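Local coordinates for uncharacterized protein (Corynebacterium diphtheriae, PDB 3V7B) that is of unknown function but belongs to the DUF2020 family, grouped with the Mog1p/PsbP-like proteins, at residues A[5-10]-A[51-55]; A[64-69]-A[128-132]; A[100-106]-A[117-121]; A[27-31]-A[55-60]. All blocks are in the same frame, centred on the assembly; numbering follows the deposited sequence. Where two conformers were deposited one is given.

Contact 1 of 4, residues A[5-10]-A[51-55]; sequences VHDSAL and TRFDT
Asp7 OD1 accepts two hydrogen bonds, one of 2.8 Å from Asp54 N and one of 2.7 Å from a water, and so fastens the N-terminal tail to the loop between strands 46-50 and 57-61 of the antiparallel sheet. The same water accepts from Thr55 N at 3.0 Å, which carries the carboxylate's grip one residue further along the loop. The exchange is reciprocal: Asp7 N returns a nearly straight bond (171°) to Asp54 OD1 at 2.9 Å. In both bonds the N-H reaches its oxygen from above the carboxylate plane, and the two carboxylates stand steeply to each other, 72° apart. Their closeness is probably eased by nearby donors, since Asp7 OD2 forms a salt bridge with Arg74 NE and accepts a hydrogen bond from His75 N. Asp54 OD2 presents its syn lone pair to His6 ND1, 2.7 Å away, with the oxygen slightly out of the imidazole plane. This His-carboxylate bond and the one to Asp7 N use both oxygens of Asp54. Asp7, Ser8 and Ala9 all have left-handed backbone angles, and the tight turn they form, tied by Ala9 N to His6 O and Leu10 N to Asp7 O, brings Ser8 OG to Arg52 O at 2.8 Å, in the carbonyl plane on a lone pair. After the turn, Leu10 CD1 meets Phe53 CZ at 3.6 Å. That methyl also sits 3.7 Å above the centre of the Arg52 guanidinium, whose NH2 is held by a salt bridge to Asp50 OD2.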
loop_
_atom_site.group_PDB
_atom_site.type_symbol
_atom_site.label_atom_id
_atom_site.label_comp_id
_atom_site.label_asym_id
_atom_site.label_seq_id
_atom_site.Cartn_x
_atom_site.Cartn_y
_atom_site.Cartn_z
ATOM N N VAL A 5 -21.861 2.567 -1.194
ATOM C CA VAL A 5 -20.748 2.351 -0.167
ATOM C C VAL A 5 -19.455 1.853 -0.820
ATOM O O VAL A 5 -19.474 0.972 -1.686
ATOM C CB VAL A 5 -21.182 1.409 1.027
ATOM C CG1 VAL A 5 -20.577 0.002 0.981
ATOM C CG2 VAL A 5 -20.809 2.040 2.364
ATOM N N HIS A 6 -18.336 2.422 -0.401
ATOM C CA HIS A 6 -17.034 2.033 -0.954
ATOM C C HIS A 6 -16.285 1.222 0.019
ATOM O O HIS A 6 -16.374 1.432 1.234
ATOM C CB HIS A 6 -16.177 3.262 -1.270
ATOM C CG HIS A 6 -16.772 4.123 -2.317
ATOM N ND1 HIS A 6 -16.851 3.724 -3.619
ATOM C CD2 HIS A 6 -17.451 5.347 -2.224
ATOM C CE1 HIS A 6 -17.506 4.681 -4.333
ATOM N NE2 HIS A 6 -17.866 5.674 -3.478
ATOM N N ASP A 7 -15.488 0.327 -0.536
ATOM C CA ASP A 7 -14.594 -0.530 0.235
ATOM C C ASP A 7 -15.319 -1.245 1.425
ATOM O O ASP A 7 -14.769 -1.395 2.507
ATOM C CB ASP A 7 -13.429 0.279 0.781
ATOM C CG ASP A 7 -12.602 0.958 -0.271
ATOM O OD1 ASP A 7 -12.763 0.727 -1.503
ATOM O OD2 ASP A 7 -11.688 1.714 0.199
ATOM N N SER A 8 -16.526 -1.724 1.167
ATOM C CA SER A 8 -17.338 -2.413 2.194
ATOM C C SER A 8 -17.443 -1.632 3.521
ATOM O O SER A 8 -17.527 -2.232 4.615
ATOM C CB SER A 8 -16.704 -3.808 2.484
ATOM O OG SER A 8 -16.398 -4.548 1.311
ATOM N N ALA A 9 -17.447 -0.301 3.434
ATOM C CA ALA A 9 -17.536 0.597 4.574
ATOM C C ALA A 9 -16.489 0.272 5.635
ATOM O O ALA A 9 -16.721 0.482 6.801
ATOM C CB ALA A 9 -18.965 0.599 5.137
ATOM N N LEU A 10 -15.330 -0.270 5.230
ATOM C CA LEU A 10 -14.286 -0.581 6.212
ATOM C C LEU A 10 -13.775 0.690 6.878
ATOM O O LEU A 10 -13.703 1.726 6.221
ATOM C CB LEU A 10 -13.095 -1.337 5.580
ATOM C CG LEU A 10 -13.422 -2.825 5.231
ATOM C CD1 LEU A 10 -12.303 -3.472 4.381
ATOM C CD2 LEU A 10 -13.705 -3.701 6.448
ATOM N N THR A 51 -10.425 -8.311 -2.040
ATOM C CA THR A 51 -11.446 -7.661 -2.844
ATOM C C THR A 51 -12.524 -6.977 -2.000
ATOM O O THR A 51 -13.577 -6.549 -2.539
ATOM C CB THR A 51 -12.129 -8.674 -3.758
ATOM O OG1 THR A 51 -12.653 -9.727 -2.955
ATOM C CG2 THR A 51 -11.116 -9.225 -4.722
ATOM N N ARG A 52 -12.305 -6.898 -0.688
ATOM C CA ARG A 52 -13.211 -6.000 0.127
ATOM C C ARG A 52 -13.175 -4.544 -0.302
ATOM O O ARG A 52 -14.186 -3.816 -0.198
ATOM C CB ARG A 52 -12.954 -6.122 1.628
ATOM C CG ARG A 52 -13.321 -7.475 2.163
ATOM C CD ARG A 52 -12.967 -7.610 3.646
ATOM N NE ARG A 52 -11.545 -7.321 3.847
ATOM C CZ ARG A 52 -11.000 -6.946 5.016
ATOM N NH1 ARG A 52 -11.743 -6.858 6.125
ATOM N NH2 ARG A 52 -9.690 -6.671 5.115
ATOM N N PHE A 53 -12.049 -4.169 -0.862
ATOM C CA PHE A 53 -11.801 -2.787 -1.326
ATOM C C PHE A 53 -12.244 -2.680 -2.771
ATOM O O PHE A 53 -12.036 -3.616 -3.510
ATOM C CB PHE A 53 -10.344 -2.475 -1.167
ATOM C CG PHE A 53 -9.850 -2.677 0.256
ATOM C CD1 PHE A 53 -9.963 -1.675 1.221
ATOM C CD2 PHE A 53 -9.344 -3.875 0.636
ATOM C CE1 PHE A 53 -9.536 -1.878 2.576
ATOM C CE2 PHE A 53 -8.890 -4.103 1.952
ATOM C CZ PHE A 53 -8.985 -3.108 2.919
ATOM N N ASP A 54 -12.812 -1.546 -3.156
ATOM C CA ASP A 54 -13.220 -1.352 -4.575
ATOM C C ASP A 54 -12.045 -1.713 -5.514
ATOM O O ASP A 54 -12.197 -2.476 -6.481
ATOM C CB ASP A 54 -13.630 0.092 -4.871
ATOM C CG ASP A 54 -14.819 0.591 -4.041
ATOM O OD1 ASP A 54 -15.487 -0.219 -3.357
ATOM O OD2 ASP A 54 -15.033 1.823 -4.102
ATOM N N THR A 55 -10.867 -1.156 -5.214
ATOM C CA THR A 55 -9.622 -1.580 -5.845
ATOM C C THR A 55 -8.994 -2.593 -4.933
ATOM O O THR A 55 -8.618 -2.246 -3.788
ATOM C CB THR A 55 -8.631 -0.402 -6.064
ATOM O OG1 THR A 55 -9.238 0.528 -6.968
ATOM C CG2 THR A 55 -7.361 -0.934 -6.658
HETATM O O HOH W 1 -10.563 0.891 -3.035
#

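Contact 2 of 4, residues A[64-69]-A[128-132]; sequences PEAPQA and VWSNQ. With EDO (1,2-ethanediol), chain C.
The flat amide of Asn131 is laid with one face against the backbone and CB of Gln68, at the place where the antiparallel pairing of strands 69-75 and 124-130 ends. Its CG is 3.5 Å from Gln68 CA and its ND2 3.7 Å from Gln68 CB. This position follows from an Asn131 CG that stands between the backbone N and the carbonyl carbon (chi1 72°), which lays the amide over Gln68 CA. Gln68 has a similar first torsion, but its chain runs on extended and leaves the interface, and its NE2 donates to Gln42 O. The polar link between the two residues is made by backbone: Asn131 N donates to Gln68 O at 2.8 Å, from above the carbonyl plane. Gln68 and Ala69 together face Phe60 on the next strand, a classic beta bulge. Within 128-132, Ser130 OG accepts from Gln132 N in an ST turn and is also hydrogen-bonded to Asn40 ND2, while Gln132 NE2 donates to Asn131 OD1 at 2.8 Å, which helps fix the rotation of the amide. Asn131 ND2 donates to Gln42 OE1 and to a water, 3.2 Å away, that in turn donates to Ala66 O. An ethanediol, probably from the crystallisation liquor, lies between Pro67 and the Trp129 CB; its O1 donates to Pro67 O at 2.6 Å and it is also hydrogen-bonded to Thr70 OG1. Ala69 and Ser130 form a non-hydrogen-bonded pair, next to which a CA-H...O contact runs from Ala69 CA to Trp129 O at 3.2 Å.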
loop_
_atom_site.group_PDB
_atom_site.type_symbol
_atom_site.label_atom_id
_atom_site.label_comp_id
_atom_site.label_asym_id
_atom_site.label_seq_id
_atom_site.Cartn_x
_atom_site.Cartn_y
_atom_site.Cartn_z
ATOM N N PRO A 64 9.733 -14.546 5.009
ATOM C CA PRO A 64 9.207 -14.260 6.371
ATOM C C PRO A 64 7.709 -14.480 6.527
ATOM O O PRO A 64 6.936 -14.521 5.549
ATOM C CB PRO A 64 9.527 -12.766 6.568
ATOM C CG PRO A 64 10.633 -12.487 5.636
ATOM C CD PRO A 64 10.395 -13.370 4.428
ATOM N N GLU A 65 7.254 -14.590 7.763
ATOM C CA GLU A 65 5.820 -14.660 8.022
ATOM C C GLU A 65 5.089 -13.351 7.588
ATOM O O GLU A 65 4.029 -13.368 6.861
ATOM C CB GLU A 65 5.622 -14.952 9.517
ATOM C CG GLU A 65 6.244 -16.268 9.987
ATOM C CD GLU A 65 5.313 -17.448 9.790
ATOM O OE1 GLU A 65 4.627 -17.505 8.745
ATOM O OE2 GLU A 65 5.273 -18.330 10.679
ATOM N N ALA A 66 5.640 -12.222 8.019
ATOM C CA ALA A 66 5.126 -10.905 7.666
ATOM C C ALA A 66 5.356 -10.636 6.151
ATOM O O ALA A 66 6.417 -10.910 5.614
ATOM C CB ALA A 66 5.833 -9.829 8.515
ATOM N N PRO A 67 4.375 -10.058 5.476
ATOM C CA PRO A 67 4.586 -9.836 4.044
ATOM C C PRO A 67 5.811 -8.970 3.709
ATOM O O PRO A 67 6.228 -8.136 4.538
ATOM C CB PRO A 67 3.282 -9.171 3.583
ATOM C CG PRO A 67 2.448 -8.988 4.773
ATOM C CD PRO A 67 3.015 -9.715 5.930
ATOM N N GLN A 68 6.346 -9.102 2.499
ATOM C CA GLN A 68 7.444 -8.210 2.092
ATOM C C GLN A 68 6.878 -6.825 1.700
ATOM O O GLN A 68 7.561 -5.820 1.845
ATOM C CB GLN A 68 8.354 -8.805 1.005
ATOM C CG GLN A 68 7.740 -8.902 -0.407
ATOM C CD GLN A 68 8.848 -9.196 -1.420
ATOM O OE1 GLN A 68 9.822 -8.462 -1.509
ATOM N NE2 GLN A 68 8.757 -10.338 -2.086
ATOM N N ALA A 69 5.683 -6.778 1.151
ATOM C CA ALA A 69 5.056 -5.509 0.743
ATOM C C ALA A 69 3.548 -5.677 0.777
ATOM O O ALA A 69 2.966 -6.719 0.421
ATOM C CB ALA A 69 5.511 -5.082 -0.668
ATOM N N VAL A 128 1.455 2.044 1.049
ATOM C CA VAL A 128 2.269 0.929 0.746
ATOM C C VAL A 128 3.180 0.798 1.946
ATOM O O VAL A 128 3.729 1.811 2.400
ATOM C CB VAL A 128 3.115 1.153 -0.533
ATOM C CG1 VAL A 128 4.129 0.069 -0.767
ATOM C CG2 VAL A 128 2.259 1.281 -1.800
ATOM N N TRP A 129 3.266 -0.433 2.446
ATOM C CA TRP A 129 4.191 -0.807 3.482
ATOM C C TRP A 129 5.184 -1.772 2.825
ATOM O O TRP A 129 4.800 -2.603 1.987
ATOM C CB TRP A 129 3.444 -1.550 4.572
ATOM C CG TRP A 129 2.543 -0.717 5.420
ATOM C CD1 TRP A 129 2.870 0.037 6.510
ATOM C CD2 TRP A 129 1.112 -0.609 5.284
ATOM N NE1 TRP A 129 1.754 0.578 7.086
ATOM C CE2 TRP A 129 0.658 0.236 6.375
ATOM C CE3 TRP A 129 0.170 -1.157 4.404
ATOM C CZ2 TRP A 129 -0.658 0.505 6.571
ATOM C CZ3 TRP A 129 -1.163 -0.847 4.574
ATOM C CH2 TRP A 129 -1.593 -0.049 5.607
ATOM N N SER A 130 6.435 -1.659 3.210
ATOM C CA SER A 130 7.473 -2.589 2.807
ATOM C C SER A 130 8.216 -3.092 4.035
ATOM O O SER A 130 8.361 -2.373 5.001
ATOM C CB SER A 130 8.492 -1.902 1.900
ATOM O OG SER A 130 9.690 -2.673 1.783
ATOM N N ASN A 131 8.731 -4.313 3.951
ATOM C CA ASN A 131 9.544 -4.876 5.046
ATOM C C ASN A 131 10.979 -4.380 4.978
ATOM O O ASN A 131 11.790 -4.769 5.808
ATOM C CB ASN A 131 9.471 -6.430 5.112
ATOM C CG ASN A 131 10.225 -7.111 3.980
ATOM O OD1 ASN A 131 10.674 -6.469 3.039
ATOM N ND2 ASN A 131 10.378 -8.452 4.082
ATOM N N GLN A 132 11.285 -3.558 3.959
ATOM C CA GLN A 132 12.637 -3.032 3.722
ATOM C C GLN A 132 12.843 -1.686 4.399
ATOM O O GLN A 132 11.892 -1.011 4.730
ATOM C CB GLN A 132 12.851 -2.877 2.203
ATOM C CG GLN A 132 12.631 -4.185 1.479
ATOM C CD GLN A 132 13.706 -5.214 1.765
ATOM O OE1 GLN A 132 14.881 -4.915 1.703
ATOM N NE2 GLN A 132 13.304 -6.443 2.049
HETATM C C1 EDO C . 5.494 -5.392 6.174
HETATM O O1 EDO C . 5.171 -6.748 6.525
HETATM C C2 EDO C . 4.800 -5.043 4.847
HETATM O O2 EDO C . 3.362 -5.204 4.799
HETATM O O HOH W 2 8.547 -9.477 6.531
#

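Contact 3 of 4, residues A[100-106]-A[117-121]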
loop_
_atom_site.group_PDB
_atom_site.type_symbol
_atom_site.label_atom_id
_atom_site.label_comp_id
_atom_site.label_asym_id
_atom_site.label_seq_id
_atom_site.Cartn_x
_atom_site.Cartn_y
_atom_site.Cartn_z
ATOM N N GLU A 100 4.444 12.999 -3.838
ATOM C CA GLU A 100 4.515 12.487 -5.207
ATOM C C GLU A 100 3.533 11.274 -5.304
ATOM O O GLU A 100 3.221 10.580 -4.296
ATOM C CB GLU A 100 5.995 12.200 -5.640
ATOM C CG GLU A 100 6.916 13.440 -5.571
ATOM C CD GLU A 100 8.373 13.296 -6.110
ATOM O OE1 GLU A 100 9.102 14.365 -6.187
ATOM O OE2 GLU A 100 8.828 12.166 -6.452
ATOM N N PRO A 101 2.963 11.043 -6.479
ATOM C CA PRO A 101 2.997 11.882 -7.675
ATOM C C PRO A 101 2.230 13.211 -7.510
ATOM O O PRO A 101 1.494 13.448 -6.532
ATOM C CB PRO A 101 2.374 10.977 -8.756
ATOM C CG PRO A 101 1.583 9.952 -8.039
ATOM C CD PRO A 101 2.052 9.881 -6.626
ATOM N N ASP A 102 2.390 14.103 -8.477
ATOM C CA ASP A 102 1.827 15.420 -8.319
ATOM C C ASP A 102 0.301 15.379 -8.033
ATOM O O ASP A 102 -0.459 14.633 -8.630
ATOM C CB ASP A 102 2.279 16.323 -9.477
ATOM C CG ASP A 102 3.735 16.824 -9.285
ATOM O OD1 ASP A 102 4.521 16.146 -8.597
ATOM O OD2 ASP A 102 4.087 17.910 -9.790
ATOM N N GLY A 103 -0.103 16.137 -7.015
ATOM C CA GLY A 103 -1.491 16.205 -6.604
ATOM C C GLY A 103 -1.762 15.346 -5.377
ATOM O O GLY A 103 -2.828 15.483 -4.817
ATOM N N TRP A 104 -0.780 14.536 -4.943
ATOM C CA TRP A 104 -0.921 13.625 -3.790
ATOM C C TRP A 104 -0.153 14.206 -2.624
ATOM O O TRP A 104 0.896 14.857 -2.818
ATOM C CB TRP A 104 -0.412 12.220 -4.092
ATOM C CG TRP A 104 -1.235 11.539 -5.171
ATOM C CD1 TRP A 104 -1.210 11.777 -6.561
ATOM C CD2 TRP A 104 -2.280 10.553 -4.975
ATOM N NE1 TRP A 104 -2.147 11.023 -7.201
ATOM C CE2 TRP A 104 -2.813 10.247 -6.293
ATOM C CE3 TRP A 104 -2.823 9.919 -3.868
ATOM C CZ2 TRP A 104 -3.812 9.354 -6.463
ATOM C CZ3 TRP A 104 -3.814 9.008 -4.068
ATOM C CH2 TRP A 104 -4.303 8.734 -5.339
ATOM N N SER A 105 -0.583 13.853 -1.417
ATOM C CA SER A 105 0.025 14.365 -0.181
ATOM C C SER A 105 -0.083 13.372 0.948
ATOM O O SER A 105 -1.110 12.810 1.176
ATOM C CB SER A 105 -0.711 15.620 0.275
ATOM O OG SER A 105 0.056 16.352 1.215
ATOM N N GLY A 106 0.933 13.256 1.749
ATOM C CA GLY A 106 0.857 12.381 2.883
ATOM C C GLY A 106 2.252 12.318 3.528
ATOM O O GLY A 106 2.891 13.365 3.615
ATOM N N TYR A 117 4.685 4.469 2.825
ATOM C CA TYR A 117 4.499 5.568 1.952
ATOM C C TYR A 117 3.001 5.678 1.797
ATOM O O TYR A 117 2.310 4.730 1.311
ATOM C CB TYR A 117 5.207 5.381 0.584
ATOM C CG TYR A 117 5.139 6.620 -0.333
ATOM C CD1 TYR A 117 6.226 7.532 -0.379
ATOM C CD2 TYR A 117 4.053 6.867 -1.170
ATOM C CE1 TYR A 117 6.203 8.647 -1.177
ATOM C CE2 TYR A 117 4.024 7.994 -1.984
ATOM C CZ TYR A 117 5.128 8.876 -1.996
ATOM O OH TYR A 117 5.173 10.003 -2.780
ATOM N N ALA A 118 2.468 6.800 2.253
ATOM C CA ALA A 118 1.014 6.999 2.348
ATOM C C ALA A 118 0.598 8.364 1.882
ATOM O O ALA A 118 1.054 9.383 2.370
ATOM C CB ALA A 118 0.522 6.747 3.765
ATOM N N VAL A 119 -0.257 8.396 0.850
ATOM C CA VAL A 119 -0.671 9.643 0.271
ATOM C C VAL A 119 -2.137 9.642 -0.060
ATOM O O VAL A 119 -2.740 8.607 -0.237
ATOM C CB VAL A 119 0.085 10.018 -1.021
ATOM C CG1 VAL A 119 1.588 10.406 -0.697
ATOM C CG2 VAL A 119 -0.039 8.844 -2.061
ATOM N N GLN A 120 -2.709 10.820 -0.037
ATOM C CA GLN A 120 -4.096 10.978 -0.533
ATOM C C GLN A 120 -4.243 12.110 -1.520
ATOM O O GLN A 120 -3.456 13.048 -1.576
ATOM C CB GLN A 120 -5.065 11.138 0.627
ATOM C CG GLN A 120 -4.927 12.360 1.521
ATOM C CD GLN A 120 -5.231 13.712 0.942
ATOM O OE1 GLN A 120 -6.211 13.964 0.183
ATOM N NE2 GLN A 120 -4.417 14.626 1.314
ATOM N N LYS A 121 -5.335 12.010 -2.269
ATOM C CA LYS A 121 -5.722 12.948 -3.302
ATOM C C LYS A 121 -7.235 12.914 -3.209
ATOM O O LYS A 121 -7.862 11.893 -3.506
ATOM C CB LYS A 121 -5.267 12.525 -4.708
ATOM C CG LYS A 121 -5.646 13.569 -5.758
ATOM C CD LYS A 121 -4.946 13.413 -7.120
ATOM C CE LYS A 121 -5.594 12.391 -8.031
ATOM N NZ LYS A 121 -5.378 12.740 -9.492
HETATM O O HOH W 3 -3.646 15.895 -2.049
HETATM O O HOH W 4 -2.335 11.251 -9.982
#
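The open end of the beta hairpin formed by strands 105-111 and 114-121 is closed by the hydrogen-bonded antiparallel pair of Ser105 and Gln120, and the chain leading into it folds back as a type II beta turn from Pro101 to Trp104. Gln120 N donates to Ser105 O at 2.8 Å and Ser105 N to Gln120 O at 3.0 Å. At the next, non-hydrogen-bonded pair, Gly106 with Val119, the strands come close enough for Gly106 CA to lie 3.0 Å from Ala118 O in a CA-H...O contact. Much of the side-chain packing is on Trp104. Lys121 CB stands over one face of its six-membered ring, 3.5 Å from the centroid and 9° off the normal, a CH-pi contact. With CG anti to the backbone N (chi1 -178°), the lysine chain then runs past Gly103 O; CD comes near Trp104 NE1, and the bend at chi3 keeps CE alongside the indole. Val119 CG2 approaches Trp104 CE3 obliquely at 3.5 Å. Val124 and Val126 of strand 124-130 and Ile146 of helix 135-149 also touch Trp104, which sets it into the core between sheet and helix. Farther along the strand, Tyr117 CG, anti to N (chi1 -174°), sends the phenol across to the segment before the cis Pro101. There its hydroxyl makes a short bond to Glu100 O, 2.5 Å, from above the carbonyl plane. At the edge of the Trp104 indole, in its plane, a water accepts from NE1 at 2.8 Å.

Contact 4 of 4, residues A[27-31]-A[55-60]; sequences ECPYL and TPACVF
The loop 27-31 passes over the start of strand 57-61, with the CA atoms of Cys28 and Cys58 5.6 Å apart and the side chains of both directed at each other. They close a disulfide with an SG-SG bond of 2.1 Å and a torsion of 82° about it, near the relaxed value. Cys28 SG is anti to its own nitrogen (chi1 -169°) and Cys58 SG is beside its own (chi1 -63°), which turns the two sulfurs toward each other. Tyr30 turns its ring back against this bridge: Cys28 SG lies over the centre of one face, 3.6 Å above the plane, while Cys58 SG comes obliquely, 4.2 Å from the centroid. From that position Tyr30 OH donates to Pro56 O at 2.8 Å, in the carbonyl plane, and Thr55 CG2 touches Tyr30 CE2 at 3.6 Å. Further along the strand, Phe60 CZ packs on Cys28 CB at 3.9 Å and on Leu31 CD1. Tyr30 is itself touched by Ala145 and Leu149 of helix 135-149. A covalent link backed by one phenol hydrogen bond ties loop to strand; the intact disulfide is consistent with an oxidising environment, and the link would be lost on reduction.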
loop_
_atom_site.group_PDB
_atom_site.type_symbol
_atom_site.label_atom_id
_atom_site.label_comp_id
_atom_site.label_asym_id
_atom_site.label_seq_id
_atom_site.Cartn_x
_atom_site.Cartn_y
_atom_site.Cartn_z
ATOM N N GLU A 27 -2.790 -12.836 -8.709
ATOM C CA GLU A 27 -1.883 -11.782 -8.912
ATOM C C GLU A 27 -2.573 -10.439 -8.792
ATOM O O GLU A 27 -3.804 -10.321 -8.986
ATOM C CB GLU A 27 -1.146 -11.948 -10.243
ATOM C CG GLU A 27 -0.232 -13.201 -10.207
ATOM C CD GLU A 27 0.705 -13.339 -11.401
ATOM O OE1 GLU A 27 1.341 -14.427 -11.476
ATOM O OE2 GLU A 27 0.792 -12.395 -12.278
ATOM N N CYS A 28 -1.772 -9.442 -8.461
ATOM C CA CYS A 28 -2.278 -8.075 -8.322
ATOM C C CYS A 28 -2.685 -7.521 -9.664
ATOM O O CYS A 28 -1.876 -7.557 -10.596
ATOM C CB CYS A 28 -1.163 -7.208 -7.802
ATOM S SG CYS A 28 -1.717 -5.593 -7.286
ATOM N N PRO A 29 -3.901 -6.949 -9.786
ATOM C CA PRO A 29 -4.268 -6.448 -11.145
ATOM C C PRO A 29 -3.463 -5.283 -11.633
ATOM O O PRO A 29 -3.358 -5.067 -12.861
ATOM C CB PRO A 29 -5.776 -6.101 -11.040
ATOM C CG PRO A 29 -6.245 -6.836 -9.845
ATOM C CD PRO A 29 -5.046 -7.031 -8.894
ATOM N N TYR A 30 -2.765 -4.607 -10.731
ATOM C CA TYR A 30 -2.095 -3.393 -11.131
ATOM C C TYR A 30 -0.599 -3.335 -10.829
ATOM O O TYR A 30 -0.012 -2.293 -10.941
ATOM C CB TYR A 30 -2.781 -2.176 -10.486
ATOM C CG TYR A 30 -3.043 -2.302 -9.024
ATOM C CD1 TYR A 30 -2.121 -1.830 -8.117
ATOM C CD2 TYR A 30 -4.231 -2.888 -8.536
ATOM C CE1 TYR A 30 -2.360 -1.895 -6.765
ATOM C CE2 TYR A 30 -4.482 -2.983 -7.164
ATOM C CZ TYR A 30 -3.558 -2.499 -6.298
ATOM O OH TYR A 30 -3.809 -2.582 -4.966
ATOM N N LEU A 31 -0.008 -4.429 -10.363
ATOM C CA LEU A 31 1.435 -4.443 -10.064
ATOM C C LEU A 31 1.941 -5.825 -10.525
ATOM O O LEU A 31 1.413 -6.853 -10.099
ATOM C CB LEU A 31 1.699 -4.284 -8.592
ATOM C CG LEU A 31 1.527 -2.905 -7.977
ATOM C CD1 LEU A 31 1.910 -2.903 -6.491
ATOM C CD2 LEU A 31 2.342 -1.835 -8.732
ATOM N N THR A 55 -10.867 -1.156 -5.214
ATOM C CA THR A 55 -9.622 -1.580 -5.845
ATOM C C THR A 55 -8.994 -2.593 -4.933
ATOM O O THR A 55 -8.618 -2.246 -3.788
ATOM C CB THR A 55 -8.631 -0.402 -6.064
ATOM O OG1 THR A 55 -9.238 0.528 -6.968
ATOM C CG2 THR A 55 -7.361 -0.934 -6.658
ATOM N N PRO A 56 -8.869 -3.848 -5.394
ATOM C CA PRO A 56 -8.335 -4.827 -4.434
ATOM C C PRO A 56 -7.003 -4.464 -3.874
ATOM O O PRO A 56 -6.154 -3.987 -4.590
ATOM C CB PRO A 56 -8.215 -6.110 -5.276
ATOM C CG PRO A 56 -9.250 -5.952 -6.329
ATOM C CD PRO A 56 -9.073 -4.492 -6.705
ATOM N N ALA A 57 -6.821 -4.703 -2.586
ATOM C CA ALA A 57 -5.535 -4.587 -1.930
ATOM C C ALA A 57 -4.683 -5.770 -2.355
ATOM O O ALA A 57 -5.221 -6.844 -2.609
ATOM C CB ALA A 57 -5.724 -4.590 -0.447
ATOM N N CYS A 58 -3.373 -5.568 -2.465
ATOM C CA CYS A 58 -2.467 -6.627 -2.948
ATOM C C CYS A 58 -1.400 -6.824 -1.856
ATOM O O CYS A 58 -0.798 -5.872 -1.345
ATOM C CB CYS A 58 -1.793 -6.271 -4.272
ATOM S SG CYS A 58 -2.973 -6.062 -5.639
ATOM N N VAL A 59 -1.140 -8.080 -1.550
ATOM C CA VAL A 59 -0.119 -8.414 -0.535
ATOM C C VAL A 59 0.872 -9.428 -1.083
ATOM O O VAL A 59 0.479 -10.364 -1.782
ATOM C CB VAL A 59 -0.758 -9.013 0.680
ATOM C CG1 VAL A 59 0.313 -9.187 1.795
ATOM C CG2 VAL A 59 -1.901 -8.123 1.171
ATOM N N PHE A 60 2.159 -9.188 -0.805
ATOM C CA PHE A 60 3.204 -9.932 -1.412
ATOM C C PHE A 60 4.116 -10.470 -0.314
ATOM O O PHE A 60 4.643 -9.734 0.511
ATOM C CB PHE A 60 4.045 -9.100 -2.385
ATOM C CG PHE A 60 3.267 -8.306 -3.412
ATOM C CD1 PHE A 60 2.967 -8.845 -4.655
ATOM C CD2 PHE A 60 2.763 -7.040 -3.104
ATOM C CE1 PHE A 60 2.323 -8.104 -5.625
ATOM C CE2 PHE A 60 2.017 -6.346 -4.059
ATOM C CZ PHE A 60 1.802 -6.883 -5.320
#

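Contact 4 is the buried one, a disulfide with aromatic and aliphatic packing under helix 135-149, whereas contact 1, about 14 Å away between centres and sharing Thr55 with it, is partly exposed and held chiefly by carboxylates, a histidine and a serine. Contacts 2, 3 and 4 all reach the same antiparallel sheet. Contact 2 adjoins contact 4 through the backbone of Phe60, which meets Gln68 and Ala69, and adjoins contact 3 through the neighbouring strands 124-130 and 114-121. Contacts 2 and 3 lie on opposite sides of the chain's centre: in one, backbone bonding and amides mark a strand end, in the other hairpin pairing is joined by an indole with lysine methylenes.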